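Local coordinates for protein phosphodiesterase (Candida albicans, PDB 6CPU) that belongs to the phosphodiesterases of the HD superfamily, mainly helical proteins, and carries a zinc and a magnesium ion, at residues Tyr20-Phe25 and Ile29-Lys34; Gln92-His97 and Tyr185-Met190. All blocks are in the same frame, centred on the assembly; numbering follows the deposited sequence.

Interaction 1. Residues Tyr20-Phe25 and Ile29-Lys34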
loop_
_atom_site.group_PDB
_atom_site.type_symbol
_atom_site.label_atom_id
_atom_site.label_comp_id
_atom_site.label_asym_id
_atom_site.label_seq_id
_atom_site.Cartn_x
_atom_site.Cartn_y
_atom_site.Cartn_z
ATOM N N TYR A 20 -13.117 20.262 16.340
ATOM C CA TYR A 20 -12.602 19.369 17.392
ATOM C C TYR A 20 -11.598 20.155 18.192
ATOM O O TYR A 20 -10.670 20.725 17.628
ATOM C CB TYR A 20 -11.891 18.133 16.814
ATOM C CG TYR A 20 -12.760 17.136 16.094
ATOM C CD1 TYR A 20 -13.021 15.878 16.647
ATOM C CD2 TYR A 20 -13.297 17.422 14.844
ATOM C CE1 TYR A 20 -13.799 14.949 15.979
ATOM C CE2 TYR A 20 -14.065 16.491 14.168
ATOM C CZ TYR A 20 -14.319 15.260 14.743
ATOM O OH TYR A 20 -15.101 14.350 14.070
ATOM N N LYS A 21 -11.792 20.214 19.501
ATOM C CA LYS A 21 -10.852 20.878 20.375
ATOM C C LYS A 21 -10.059 19.788 21.061
ATOM O O LYS A 21 -10.628 18.928 21.712
ATOM C CB LYS A 21 -11.585 21.768 21.399
ATOM C CG LYS A 21 -10.698 22.364 22.479
ATOM C CD LYS A 21 -9.768 23.431 21.932
ATOM C CE LYS A 21 -8.613 23.677 22.877
ATOM N NZ LYS A 21 -9.110 24.066 24.224
ATOM N N PHE A 22 -8.746 19.822 20.906
ATOM C CA PHE A 22 -7.886 18.824 21.508
ATOM C C PHE A 22 -7.137 19.436 22.678
ATOM O O PHE A 22 -6.676 20.575 22.599
ATOM C CB PHE A 22 -6.919 18.243 20.467
ATOM C CG PHE A 22 -7.615 17.422 19.435
ATOM C CD1 PHE A 22 -7.997 16.120 19.722
ATOM C CD2 PHE A 22 -7.965 17.975 18.211
ATOM C CE1 PHE A 22 -8.687 15.364 18.784
ATOM C CE2 PHE A 22 -8.657 17.225 17.276
ATOM C CZ PHE A 22 -9.009 15.919 17.561
ATOM N N ASP A 23 -7.034 18.671 23.756
ATOM C CA ASP A 23 -6.300 19.105 24.936
ATOM C C ASP A 23 -4.798 19.004 24.725
ATOM O O ASP A 23 -4.035 19.747 25.346
ATOM C CB ASP A 23 -6.731 18.308 26.183
ATOM C CG ASP A 23 -6.446 16.820 26.072
ATOM O OD1 ASP A 23 -6.338 16.288 24.941
ATOM O OD2 ASP A 23 -6.334 16.162 27.130
ATOM N N THR A 24 -4.368 18.086 23.853
ATOM C CA THR A 24 -2.946 17.854 23.607
ATOM C C THR A 24 -2.667 17.615 22.119
ATOM O O THR A 24 -3.531 17.145 21.388
ATOM C CB THR A 24 -2.425 16.620 24.372
ATOM O OG1 THR A 24 -3.036 15.433 23.869
ATOM C CG2 THR A 24 -2.718 16.721 25.873
ATOM N N PHE A 25 -1.444 17.929 21.708
ATOM C CA PHE A 25 -0.986 17.708 20.335
ATOM C C PHE A 25 -0.974 16.209 20.057
ATOM O O PHE A 25 -1.323 15.777 18.961
ATOM C CB PHE A 25 0.416 18.309 20.139
ATOM C CG PHE A 25 0.918 18.294 18.705
ATOM C CD1 PHE A 25 0.094 18.682 17.649
ATOM C CD2 PHE A 25 2.228 17.928 18.421
ATOM C CE1 PHE A 25 0.567 18.680 16.342
ATOM C CE2 PHE A 25 2.709 17.931 17.119
ATOM C CZ PHE A 25 1.872 18.304 16.077
ATOM N N ILE A 29 -2.744 14.315 16.952
ATOM C CA ILE A 29 -2.005 13.394 16.066
ATOM C C ILE A 29 -2.715 12.035 15.968
ATOM O O ILE A 29 -2.860 11.484 14.874
ATOM C CB ILE A 29 -0.543 13.215 16.522
ATOM C CG1 ILE A 29 0.249 14.501 16.264
ATOM C CG2 ILE A 29 0.136 12.082 15.773
ATOM C CD1 ILE A 29 1.604 14.536 16.954
ATOM N N CYS A 30 -3.198 11.523 17.098
ATOM C CA CYS A 30 -3.874 10.226 17.100
ATOM C C CYS A 30 -5.156 10.267 16.275
ATOM O O CYS A 30 -5.474 9.311 15.574
ATOM C CB CYS A 30 -4.168 9.766 18.515
ATOM S SG CYS A 30 -2.683 9.289 19.412
ATOM N N HIS A 31 -5.884 11.373 16.359
ATOM C CA HIS A 31 -7.068 11.598 15.525
ATOM C C HIS A 31 -6.699 11.518 14.040
ATOM O O HIS A 31 -7.426 10.905 13.248
ATOM C CB HIS A 31 -7.653 12.968 15.877
ATOM C CG HIS A 31 -8.796 13.402 15.020
ATOM N ND1 HIS A 31 -10.080 12.934 15.198
ATOM C CD2 HIS A 31 -8.861 14.306 14.018
ATOM C CE1 HIS A 31 -10.883 13.520 14.329
ATOM N NE2 HIS A 31 -10.168 14.353 13.597
ATOM N N LEU A 32 -5.574 12.140 13.672
ATOM C CA LEU A 32 -5.121 12.148 12.283
ATOM C C LEU A 32 -4.706 10.760 11.821
ATOM O O LEU A 32 -5.041 10.385 10.712
ATOM C CB LEU A 32 -3.970 13.136 12.083
ATOM C CG LEU A 32 -4.322 14.601 12.303
ATOM C CD1 LEU A 32 -3.055 15.403 12.154
ATOM C CD2 LEU A 32 -5.383 15.084 11.328
ATOM N N PHE A 33 -3.974 10.006 12.656
ATOM C CA PHE A 33 -3.541 8.637 12.277
ATOM C C PHE A 33 -4.733 7.731 11.955
ATOM O O PHE A 33 -4.632 6.874 11.074
ATOM C CB PHE A 33 -2.683 7.978 13.360
ATOM C CG PHE A 33 -1.207 8.296 13.272
ATOM C CD1 PHE A 33 -0.477 8.033 12.119
ATOM C CD2 PHE A 33 -0.535 8.821 14.373
ATOM C CE1 PHE A 33 0.877 8.318 12.055
ATOM C CE2 PHE A 33 0.813 9.089 14.314
ATOM C CZ PHE A 33 1.526 8.839 13.162
ATOM N N LYS A 34 -5.847 7.923 12.665
ATOM C CA LYS A 34 -7.024 7.068 12.510
ATOM C C LYS A 34 -7.817 7.331 11.233
ATOM O O LYS A 34 -8.627 6.491 10.833
ATOM C CB LYS A 34 -7.941 7.185 13.735
ATOM C CG LYS A 34 -7.382 6.437 14.932
ATOM C CD LYS A 34 -8.377 6.286 16.066
ATOM C CE LYS A 34 -8.532 7.567 16.846
ATOM N NZ LYS A 34 -9.221 7.291 18.142
#
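H31, on the first helix of the chain, meets the rings of Y20 and F22 to form a small aromatic cluster where strand 16-21 gives way to helix 25-34. The strand lies at one border of a four-stranded parallel sheet, and the helix that follows it packs back on its end. CE1 of H31 stands over one face of the Y20 ring, toward the rim and 3.6 Å from Y20 CE1; the two rings are inclined at 45°. F22, two residues on from Y20, places its CZ over a face of the imidazole, 3.6 Å from H31 CG, and the same atom lies 3.7 Å from H31 CB. The imidazole reaches both rings because its CG is anti to the backbone N (chi1 175°), which extends the ring from the helix toward the strand. In the first turn of the helix, I29 N donates to F25 O at 2.9 Å and 163°. On the same pair of residues the CD1 methyl of I29 sits over one face of the F25 ring, 3.8 Å from its centroid.

Farther out, E3 of the neighbouring strand 2-6 helps to set the rotation of the imidazole, through a hydrogen bond between H31 NE2 and E3 OE2. Such a carboxylate could favour a protonated imidazole. T24 is the N-cap of the helix, its OG1 bonded to the backbone N of H27.

Interaction 2. Residues Gln92-His97 and Tyr185-Met190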
loop_
_atom_site.group_PDB
_atom_site.type_symbol
_atom_site.label_atom_id
_atom_site.label_comp_id
_atom_site.label_asym_id
_atom_site.label_seq_id
_atom_site.Cartn_x
_atom_site.Cartn_y
_atom_site.Cartn_z
ATOM N N GLN A 92 3.205 18.546 8.330
ATOM C CA GLN A 92 3.543 18.657 6.913
ATOM C C GLN A 92 4.041 17.329 6.314
ATOM O O GLN A 92 3.670 16.967 5.186
ATOM C CB GLN A 92 4.608 19.742 6.748
ATOM C CG GLN A 92 4.849 20.232 5.342
ATOM C CD GLN A 92 6.015 21.209 5.262
ATOM O OE1 GLN A 92 7.004 21.097 6.001
ATOM N NE2 GLN A 92 5.910 22.164 4.363
ATOM N N PHE A 93 4.905 16.628 7.045
ATOM C CA PHE A 93 5.550 15.423 6.539
ATOM C C PHE A 93 4.700 14.183 6.742
ATOM O O PHE A 93 4.449 13.438 5.795
ATOM C CB PHE A 93 6.919 15.181 7.190
ATOM C CG PHE A 93 7.624 13.960 6.651
ATOM C CD1 PHE A 93 8.224 13.994 5.404
ATOM C CD2 PHE A 93 7.651 12.782 7.369
ATOM C CE1 PHE A 93 8.850 12.874 4.889
ATOM C CE2 PHE A 93 8.277 11.653 6.867
ATOM C CZ PHE A 93 8.891 11.706 5.627
ATOM N N PHE A 94 4.273 13.944 7.971
ATOM C CA PHE A 94 3.547 12.704 8.275
ATOM C C PHE A 94 2.097 12.737 7.836
ATOM O O PHE A 94 1.503 11.686 7.665
ATOM C CB PHE A 94 3.643 12.346 9.752
ATOM C CG PHE A 94 5.051 12.050 10.192
ATOM C CD1 PHE A 94 5.627 10.816 9.944
ATOM C CD2 PHE A 94 5.810 13.027 10.818
ATOM C CE1 PHE A 94 6.929 10.549 10.346
ATOM C CE2 PHE A 94 7.113 12.772 11.200
ATOM C CZ PHE A 94 7.672 11.534 10.968
ATOM N N PHE A 95 1.518 13.921 7.661
ATOM C CA PHE A 95 0.080 14.020 7.326
ATOM C C PHE A 95 -0.195 14.799 6.040
ATOM O O PHE A 95 -1.277 15.367 5.833
ATOM C CB PHE A 95 -0.709 14.502 8.554
ATOM C CG PHE A 95 -0.585 13.563 9.708
ATOM C CD1 PHE A 95 -1.235 12.333 9.684
ATOM C CD2 PHE A 95 0.253 13.850 10.785
ATOM C CE1 PHE A 95 -1.080 11.429 10.713
ATOM C CE2 PHE A 95 0.401 12.948 11.822
ATOM C CZ PHE A 95 -0.269 11.738 11.798
ATOM N N THR A 96 0.782 14.743 5.148
ATOM C CA THR A 96 0.695 15.330 3.812
ATOM C C THR A 96 -0.584 14.871 3.095
ATOM O O THR A 96 -1.282 15.661 2.457
ATOM C CB THR A 96 1.981 14.991 2.977
ATOM O OG1 THR A 96 1.911 15.622 1.696
ATOM C CG2 THR A 96 2.178 13.486 2.768
ATOM N N HIS A 97 -0.913 13.597 3.271
ATOM C CA HIS A 97 -2.049 12.959 2.600
ATOM C C HIS A 97 -3.432 13.474 3.005
ATOM O O HIS A 97 -4.412 13.118 2.360
ATOM C CB HIS A 97 -1.997 11.439 2.825
ATOM C CG HIS A 97 -2.138 11.030 4.259
ATOM N ND1 HIS A 97 -1.101 11.121 5.165
ATOM C CD2 HIS A 97 -3.184 10.498 4.940
ATOM C CE1 HIS A 97 -1.514 10.702 6.348
ATOM N NE2 HIS A 97 -2.760 10.278 6.228
ATOM N N TYR A 185 13.862 12.160 14.374
ATOM C CA TYR A 185 13.683 12.529 15.771
ATOM C C TYR A 185 12.201 12.588 16.149
ATOM O O TYR A 185 11.790 12.073 17.179
ATOM C CB TYR A 185 14.361 13.876 16.034
ATOM C CG TYR A 185 13.966 14.504 17.347
ATOM C CD1 TYR A 185 13.117 15.603 17.391
ATOM C CD2 TYR A 185 14.446 13.996 18.547
ATOM C CE1 TYR A 185 12.752 16.178 18.598
ATOM C CE2 TYR A 185 14.090 14.562 19.757
ATOM C CZ TYR A 185 13.247 15.650 19.779
ATOM O OH TYR A 185 12.904 16.200 20.994
ATOM N N LEU A 186 11.404 13.201 15.282
ATOM C CA LEU A 186 9.963 13.308 15.497
ATOM C C LEU A 186 9.278 11.949 15.376
ATOM O O LEU A 186 8.346 11.668 16.109
ATOM C CB LEU A 186 9.361 14.326 14.529
ATOM C CG LEU A 186 9.802 15.784 14.702
ATOM C CD1 LEU A 186 9.371 16.655 13.533
ATOM C CD2 LEU A 186 9.270 16.362 15.999
ATOM N N TYR A 187 9.755 11.102 14.468
ATOM C CA TYR A 187 9.239 9.742 14.346
ATOM C C TYR A 187 9.458 8.983 15.658
ATOM O O TYR A 187 8.536 8.373 16.209
ATOM C CB TYR A 187 9.933 9.030 13.197
ATOM C CG TYR A 187 9.576 7.572 13.055
ATOM C CD1 TYR A 187 8.263 7.179 12.798
ATOM C CD2 TYR A 187 10.549 6.588 13.147
ATOM C CE1 TYR A 187 7.937 5.839 12.662
ATOM C CE2 TYR A 187 10.232 5.257 13.008
ATOM C CZ TYR A 187 8.924 4.888 12.768
ATOM O OH TYR A 187 8.618 3.556 12.632
ATOM N N ARG A 188 10.676 9.073 16.185
ATOM C CA ARG A 188 11.017 8.364 17.417
ATOM C C ARG A 188 10.247 8.904 18.626
ATOM O O ARG A 188 9.869 8.143 19.516
ATOM C CB ARG A 188 12.533 8.406 17.644
ATOM C CG ARG A 188 13.333 7.685 16.568
ATOM C CD ARG A 188 13.200 6.172 16.671
ATOM N NE ARG A 188 13.511 5.492 15.414
ATOM C CZ ARG A 188 13.379 4.182 15.214
ATOM N NH1 ARG A 188 12.957 3.391 16.192
ATOM N NH2 ARG A 188 13.674 3.650 14.032
ATOM N N LEU A 189 9.977 10.205 18.628
ATOM C CA LEU A 189 9.173 10.839 19.669
ATOM C C LEU A 189 7.764 10.253 19.676
ATOM O O LEU A 189 7.216 9.938 20.730
ATOM C CB LEU A 189 9.122 12.354 19.449
ATOM C CG LEU A 189 9.272 13.306 20.626
ATOM C CD1 LEU A 189 10.524 12.986 21.454
ATOM C CD2 LEU A 189 9.343 14.725 20.096
ATOM N N MET A 190 7.175 10.089 18.494
ATOM C CA MET A 190 5.846 9.480 18.421
ATOM C C MET A 190 5.829 8.044 18.930
ATOM O O MET A 190 4.877 7.649 19.591
ATOM C CB MET A 190 5.292 9.548 16.998
ATOM C CG MET A 190 4.894 10.953 16.615
ATOM S SD MET A 190 4.072 11.054 15.017
ATOM C CE MET A 190 5.462 10.779 13.914
#
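M190 and F94 make the central contact between the C-terminal end of helix 84-94 and helix 177-193, within a buried, largely apolar helix-helix interface. It is a CH-pi interaction: the terminal methyl CE of M190 stands over the middle of the F94 ring, 3.6 Å from the centroid and only 5° off the ring normal, and is nearly equidistant from all six ring carbons. The two side chains come from opposite directions. M190 bends at its last torsion (chi3 -73°), which turns CE in toward the ring while SD stays farther back, 5.0 Å from the centroid, so the Met-aromatic contact is made mainly through the methyl. The ring's other face is covered from within its own segment by CD2 of F93, placing F94 between a methyl and an aromatic neighbour.

Two weaker apolar contacts complete the meeting, at CZ and CE2 of the ring. F94 CZ lies 4.0 Å from Y187 CB, with the two side chains crossing at about a right angle. L186 CB is a looser neighbour, 4.3 Å from F94 CE2.

Helix 253-264 packs against the same region, with I262 touching F94 and A258 and F259 touching Y187.

All four touching residues are buried, and the two segments meet through carbon atoms alone, with the sulfur of M190 set behind its methyl. Cohesion therefore probably rests largely on shape and dispersion, to which the S-methyl group, probably slightly polarised, may add a modest electrostatic share.

The two contacts lie on the same side of the chain's centre, their own centres about 14 Å apart, and helix 25-34 joins them. Interaction 1 is local and partly buried, tying that helix to the strand just before it at the margin of the small sheet; interaction 2 is fully buried and brings together helices distant in sequence. Their chemistry follows: the outer contact mixes aromatic rings with polar capping and an imidazole bound to E3, whereas the inner one is apolar. I29, which takes part in interaction 1, also touches M190 and has its CG2 4.0 Å from F95 CZ, while F33 CZ lies 3.9 Å from M190 SD, so the inner side of helix 25-34 packs against residues of interaction 2.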